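Local atomic coordinates of avidin-related protein 4/5 (Gallus gallus, PDB entry 1Y55), a protein that binds biotin with high affinity as a thermostable, tetrameric member of the avidin family. Residues S47-I52 against F62-H67; L96-V101 against W108-V113. The protein carries 1 engineered substitution. All coordinates share one frame; numbering follows the deposited sequence.

Interaction 1: S47-I52 against F62-H67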
loop_
_atom_site.group_PDB
_atom_site.type_symbol
_atom_site.label_atom_id
_atom_site.label_comp_id
_atom_site.label_asym_id
_atom_site.label_seq_id
_atom_site.Cartn_x
_atom_site.Cartn_y
_atom_site.Cartn_z
ATOM N N SER A 47 -11.142 -3.393 21.015
ATOM C CA SER A 47 -10.897 -2.017 20.600
ATOM C C SER A 47 -12.046 -1.496 19.748
ATOM O O SER A 47 -12.665 -2.237 18.986
ATOM C CB SER A 47 -9.588 -1.946 19.833
ATOM O OG SER A 47 -8.492 -2.263 20.687
ATOM N N PRO A 48 -12.341 -0.207 19.860
ATOM C CA PRO A 48 -13.452 0.383 19.102
ATOM C C PRO A 48 -13.104 0.691 17.656
ATOM O O PRO A 48 -11.960 1.000 17.327
ATOM C CB PRO A 48 -13.737 1.668 19.875
ATOM C CG PRO A 48 -12.394 2.073 20.380
ATOM C CD PRO A 48 -11.720 0.784 20.761
ATOM N N LEU A 49 -14.140 0.643 16.823
ATOM C CA LEU A 49 -14.041 1.053 15.426
ATOM C C LEU A 49 -15.184 1.998 15.073
ATOM O O LEU A 49 -16.251 1.990 15.695
ATOM C CB LEU A 49 -14.006 -0.154 14.471
ATOM C CG LEU A 49 -15.289 -0.979 14.328
ATOM C CD1 LEU A 49 -16.219 -0.434 13.242
ATOM C CD2 LEU A 49 -14.974 -2.434 14.043
ATOM N N LEU A 50 -14.936 2.827 14.064
ATOM C CA LEU A 50 -15.898 3.803 13.564
ATOM C C LEU A 50 -15.690 3.914 12.071
ATOM O O LEU A 50 -14.557 4.083 11.635
ATOM C CB LEU A 50 -15.625 5.142 14.212
ATOM C CG LEU A 50 -16.636 6.247 14.109
ATOM C CD1 LEU A 50 -17.995 5.807 14.628
ATOM C CD2 LEU A 50 -16.120 7.432 14.931
ATOM N N GLY A 51 -16.756 3.846 11.283
ATOM C CA GLY A 51 -16.633 3.905 9.843
ATOM C C GLY A 51 -17.881 4.362 9.124
ATOM O O GLY A 51 -18.871 4.752 9.735
ATOM N N ILE A 52 -17.776 4.341 7.802
ATOM C CA ILE A 52 -18.867 4.714 6.912
ATOM C C ILE A 52 -18.921 3.752 5.746
ATOM O O ILE A 52 -17.893 3.476 5.115
ATOM C CB ILE A 52 -18.748 6.156 6.363
ATOM C CG1 ILE A 52 -18.194 7.159 7.384
ATOM C CG2 ILE A 52 -20.113 6.619 5.881
ATOM C CD1 ILE A 52 -17.947 8.541 6.791
ATOM N N PHE A 62 -16.803 0.694 1.684
ATOM C CA PHE A 62 -16.818 1.181 3.059
ATOM C C PHE A 62 -15.387 1.423 3.518
ATOM O O PHE A 62 -14.422 0.960 2.891
ATOM C CB PHE A 62 -17.519 0.165 3.998
ATOM C CG PHE A 62 -16.846 -1.169 4.035
ATOM C CD1 PHE A 62 -15.739 -1.377 4.868
ATOM C CD2 PHE A 62 -17.247 -2.200 3.198
ATOM C CE1 PHE A 62 -15.063 -2.593 4.852
ATOM C CE2 PHE A 62 -16.598 -3.413 3.218
ATOM C CZ PHE A 62 -15.511 -3.607 4.036
ATOM N N GLY A 63 -15.271 2.110 4.646
ATOM C CA GLY A 63 -14.019 2.251 5.359
ATOM C C GLY A 63 -14.301 2.309 6.845
ATOM O O GLY A 63 -15.408 2.689 7.263
ATOM N N PHE A 64 -13.313 1.938 7.664
ATOM C CA PHE A 64 -13.398 2.153 9.088
ATOM C C PHE A 64 -12.014 2.296 9.687
ATOM O O PHE A 64 -11.020 1.844 9.133
ATOM C CB PHE A 64 -14.257 1.081 9.810
ATOM C CG PHE A 64 -13.766 -0.347 9.700
ATOM C CD1 PHE A 64 -12.862 -0.872 10.624
ATOM C CD2 PHE A 64 -14.257 -1.178 8.715
ATOM C CE1 PHE A 64 -12.455 -2.192 10.547
ATOM C CE2 PHE A 64 -13.838 -2.498 8.644
ATOM C CZ PHE A 64 -12.935 -2.989 9.566
ATOM N N THR A 65 -11.987 2.927 10.855
ATOM C CA THR A 65 -10.804 3.125 11.670
ATOM C C THR A 65 -10.942 2.321 12.940
ATOM O O THR A 65 -11.995 2.366 13.587
ATOM C CB THR A 65 -10.698 4.619 12.037
ATOM O OG1 THR A 65 -10.543 5.403 10.850
ATOM C CG2 THR A 65 -9.475 4.891 12.903
ATOM N N VAL A 66 -9.881 1.608 13.310
ATOM C CA VAL A 66 -9.773 0.946 14.604
ATOM C C VAL A 66 -8.763 1.701 15.450
ATOM O O VAL A 66 -7.592 1.816 15.100
ATOM C CB VAL A 66 -9.323 -0.525 14.482
ATOM C CG1 VAL A 66 -9.324 -1.177 15.852
ATOM C CG2 VAL A 66 -10.227 -1.289 13.534
ATOM N N HIS A 67 -9.233 2.226 16.582
ATOM C CA HIS A 67 -8.372 2.831 17.588
ATOM C C HIS A 67 -7.968 1.730 18.568
ATOM O O HIS A 67 -8.755 1.319 19.421
ATOM C CB HIS A 67 -9.100 3.990 18.304
ATOM C CG HIS A 67 -8.483 4.399 19.608
ATOM N ND1 HIS A 67 -7.775 5.561 19.858
ATOM C CD2 HIS A 67 -8.495 3.723 20.777
ATOM C CE1 HIS A 67 -7.412 5.581 21.137
ATOM N NE2 HIS A 67 -7.826 4.467 21.710
HETATM O O HOH W 1 -13.217 5.923 10.085
#
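Leu49 and Phe64 lean on each other across the interior face of two antiparallel strands, the CB of Leu49 lying 4.1 Å from CD1 of the Phe64 ring. Both side chains leave the backbone with CG wedged between the N and the carbonyl carbon (chi1 69° and 61°), and Val66 completes the row, its CG2 4.1 Å from Leu49 CB. Within its own strand, the same methyl sits in the plane of the Phe64 ring, at its edge. Leu49 and Val66 form a non-hydrogen-bonded pair, and so do Gly51 and Phe64, whose CA atoms come within 3.8 Å. This approach is possible because Gly51 has no side chain: a CB there would run into Gly63 O and the CB of Phe64. These strands form a hairpin of the eight-stranded antiparallel barrel of the avidin fold, and the aromatic face looks into it, where Phe64 meets Phe77 and Phe29, and Phe62 meets Leu91 and Thr93. On the other face stand Leu50, Ile52 and Thr65. Leu50 and Thr65 are joined by two backbone bonds, that from Thr65 N to Leu50 O being nearly straight at 173°. Thr65 OG1, anti to its carbonyl carbon, reaches a water 2.8 Å away, which in turn donates to Leu50 O, giving that carbonyl a second donor. This face packs against the second subunit, with Leu50 meeting its counterpart there and His67 stacking on His54 of that subunit. At the hairpin's open end, Pro48 O accepts from His67 N at 3.1 Å, and the Ser47 hydroxyl bonds to Asn69 N and Thr45 O.

Interaction 2: L96-V101 against W108-V113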
loop_
_atom_site.group_PDB
_atom_site.type_symbol
_atom_site.label_atom_id
_atom_site.label_comp_id
_atom_site.label_asym_id
_atom_site.label_seq_id
_atom_site.Cartn_x
_atom_site.Cartn_y
_atom_site.Cartn_z
ATOM N N LEU A 96 -4.198 -0.262 6.252
ATOM C CA LEU A 96 -2.953 0.424 6.617
ATOM C C LEU A 96 -2.906 0.492 8.143
ATOM O O LEU A 96 -3.858 0.954 8.773
ATOM C CB LEU A 96 -2.890 1.841 6.061
ATOM C CG LEU A 96 -2.884 1.960 4.540
ATOM C CD1 LEU A 96 -3.017 3.421 4.142
ATOM C CD2 LEU A 96 -1.645 1.346 3.910
ATOM N N LEU A 97 -1.792 0.038 8.714
ATOM C CA LEU A 97 -1.537 0.031 10.150
ATOM C C LEU A 97 -0.453 1.078 10.413
ATOM O O LEU A 97 0.696 0.915 9.981
ATOM C CB LEU A 97 -1.098 -1.360 10.597
ATOM C CG LEU A 97 -0.470 -1.528 11.980
ATOM C CD1 LEU A 97 -1.295 -0.981 13.117
ATOM C CD2 LEU A 97 -0.205 -3.001 12.224
ATOM N N ARG A 98 -0.848 2.157 11.082
ATOM C CA ARG A 98 0.042 3.263 11.409
ATOM C C ARG A 98 0.569 3.106 12.831
ATOM O O ARG A 98 -0.208 3.072 13.792
ATOM C CB ARG A 98 -0.721 4.578 11.302
ATOM C CG ARG A 98 0.094 5.787 11.760
ATOM C CD ARG A 98 1.236 6.111 10.852
ATOM N NE ARG A 98 2.215 6.994 11.482
ATOM C CZ ARG A 98 3.004 7.833 10.811
ATOM N NH1 ARG A 98 2.830 8.066 9.520
ATOM N NH2 ARG A 98 3.960 8.472 11.456
ATOM N N SER A 99 1.888 3.016 12.949
ATOM C CA SER A 99 2.556 3.065 14.234
ATOM C C SER A 99 2.913 4.503 14.601
ATOM O O SER A 99 3.109 5.371 13.756
ATOM C CB SER A 99 3.854 2.253 14.180
ATOM O OG SER A 99 3.629 0.883 13.917
ATOM N N SER A 100 3.046 4.726 15.894
ATOM C CA SER A 100 3.551 5.982 16.416
ATOM C C SER A 100 5.069 5.979 16.392
ATOM O O SER A 100 5.694 5.068 16.919
ATOM C CB SER A 100 3.090 6.151 17.863
ATOM O OG SER A 100 3.657 7.303 18.434
ATOM N N VAL A 101 5.666 6.984 15.777
ATOM C CA VAL A 101 7.108 7.166 15.841
ATOM C C VAL A 101 7.437 8.469 16.565
ATOM O O VAL A 101 6.585 9.329 16.774
ATOM C CB VAL A 101 7.765 7.097 14.441
ATOM C CG1 VAL A 101 7.574 5.713 13.821
ATOM C CG2 VAL A 101 7.254 8.168 13.516
ATOM N N TRP A 108 8.964 7.561 7.644
ATOM C CA TRP A 108 9.072 6.629 6.527
ATOM C C TRP A 108 8.760 5.180 6.907
ATOM O O TRP A 108 8.316 4.424 6.065
ATOM C CB TRP A 108 10.483 6.696 5.895
ATOM C CG TRP A 108 11.553 6.160 6.795
ATOM C CD1 TRP A 108 12.244 6.859 7.748
ATOM C CD2 TRP A 108 12.036 4.812 6.868
ATOM N NE1 TRP A 108 13.111 6.034 8.416
ATOM C CE2 TRP A 108 13.019 4.772 7.883
ATOM C CE3 TRP A 108 11.737 3.628 6.182
ATOM C CZ2 TRP A 108 13.690 3.594 8.234
ATOM C CZ3 TRP A 108 12.413 2.468 6.530
ATOM C CH2 TRP A 108 13.369 2.458 7.537
ATOM N N LYS A 109 9.032 4.798 8.151
ATOM C CA LYS A 109 8.911 3.408 8.591
ATOM C C LYS A 109 7.613 3.104 9.336
ATOM O O LYS A 109 7.489 2.028 9.927
ATOM C CB LYS A 109 10.109 3.027 9.481
ATOM C CG LYS A 109 10.038 3.521 10.929
ATOM C CD LYS A 109 11.423 3.617 11.554
ATOM C CE LYS A 109 12.051 2.245 11.728
ATOM N NZ LYS A 109 11.224 1.365 12.588
ATOM N N ALA A 110 6.674 4.046 9.350
ATOM C CA ALA A 110 5.540 3.960 10.258
ATOM C C ALA A 110 4.287 3.263 9.735
ATOM O O ALA A 110 3.331 3.135 10.500
ATOM C CB ALA A 110 5.177 5.352 10.763
ATOM N N THR A 111 4.247 2.850 8.467
ATOM C CA THR A 111 2.999 2.349 7.885
ATOM C C THR A 111 3.161 0.964 7.272
ATOM O O THR A 111 3.912 0.776 6.316
ATOM C CB THR A 111 2.457 3.324 6.832
ATOM O OG1 THR A 111 2.336 4.629 7.413
ATOM C CG2 THR A 111 1.068 2.916 6.394
ATOM N N ARG A 112 2.427 -0.001 7.825
ATOM C CA ARG A 112 2.337 -1.355 7.284
ATOM C C ARG A 112 1.037 -1.489 6.471
ATOM O O ARG A 112 0.059 -0.767 6.716
ATOM C CB ARG A 112 2.396 -2.395 8.404
ATOM C CG ARG A 112 3.826 -2.604 8.901
ATOM C CD ARG A 112 3.971 -3.404 10.166
ATOM N NE ARG A 112 3.443 -2.679 11.313
ATOM C CZ ARG A 112 3.465 -3.136 12.564
ATOM N NH1 ARG A 112 3.963 -4.333 12.850
ATOM N NH2 ARG A 112 2.947 -2.394 13.533
ATOM N N VAL A 113 1.057 -2.395 5.508
ATOM C CA VAL A 113 -0.063 -2.625 4.620
ATOM C C VAL A 113 -0.367 -4.120 4.559
ATOM O O VAL A 113 0.525 -4.955 4.648
ATOM C CB VAL A 113 0.220 -2.035 3.199
ATOM C CG1 VAL A 113 1.432 -2.678 2.535
ATOM C CG2 VAL A 113 -0.998 -2.105 2.290
HETATM O O HOH W 2 2.944 0.120 11.451
HETATM O O HOH W 3 0.911 7.013 7.516
#
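Ala110 sets its methyl over one face of the guanidinium of Arg98, CB standing 3.2 Å above the middle of the planar group, while Val101 CG1 touches the same methyl from 3.9 Å. The Arg98 chain starts with CG anti to the backbone N and then bends at chi2 (68°), which folds the guanidinium back over Ala110. The second arginine is packed in a similar way: Leu97 CD2 lies over one face of the Arg112 guanidinium, toward its rim and 3.5 Å from NH2, the two side chains running side by side. Leu96 CD2 meets Val113 CG2 and Thr111 CG2 beside the backbone pairing. Leu97 and Arg112 exchange two backbone bonds, and beyond the strand Ser99 N still donates to Ala110 O at 2.8 Å.

Around this shell, one water gathers Leu97 O, Ser99 OG and Arg112 NE, and another, in the plane of the Arg98 guanidinium, links NH1 to Thr111 OG1. Arg98 NE also makes a weak bond to Ser99 O, but the principal partner of its group is Asp107, a salt bridge through NH2; Arg112 is likewise fixed by a salt bridge from NH1 to Asp39. An alanine in place of Arg98 would probably leave Asp107 without its charged mate and open a gap over the Ala110 methyl.

The Leu97 side chain lies about 4 Å from a bound biotin, while Trp108 touches a biotin that, as in other avidins, is probably the one held by a neighbouring subunit. The contact joins the last two barrel strands, 89-98 and 111-120, where they run out into loop. Strand 74-83 flanks Leu96 through Val76, backbone hydrogen bonds join Thr111 and Val113 to the third subunit, and Thr78 of the second subunit packs on Leu96 and Arg98.

How the interactions relate
Both contacts pair neighbouring strands of the same closed sheet and are largely buried, but they share no strand, and their centres lie about 17 Å apart. Interaction 1 sits near the middle of the chain and is the more hydrocarbon-rich: aromatic and aliphatic side chains fill one face, one glycine, Gly51, allows a close backbone approach, and five backbone bonds run its length. Interaction 2 lies at a barrel end covered in part by other subunits, where strand pairing gives way to loop. There a buried arginine and a partly exposed one each have an aliphatic group over one guanidinium face, with waters and aspartates outside the segments as polar partners. Both contacts meet the second subunit; interaction 2 also reaches the third and fourth.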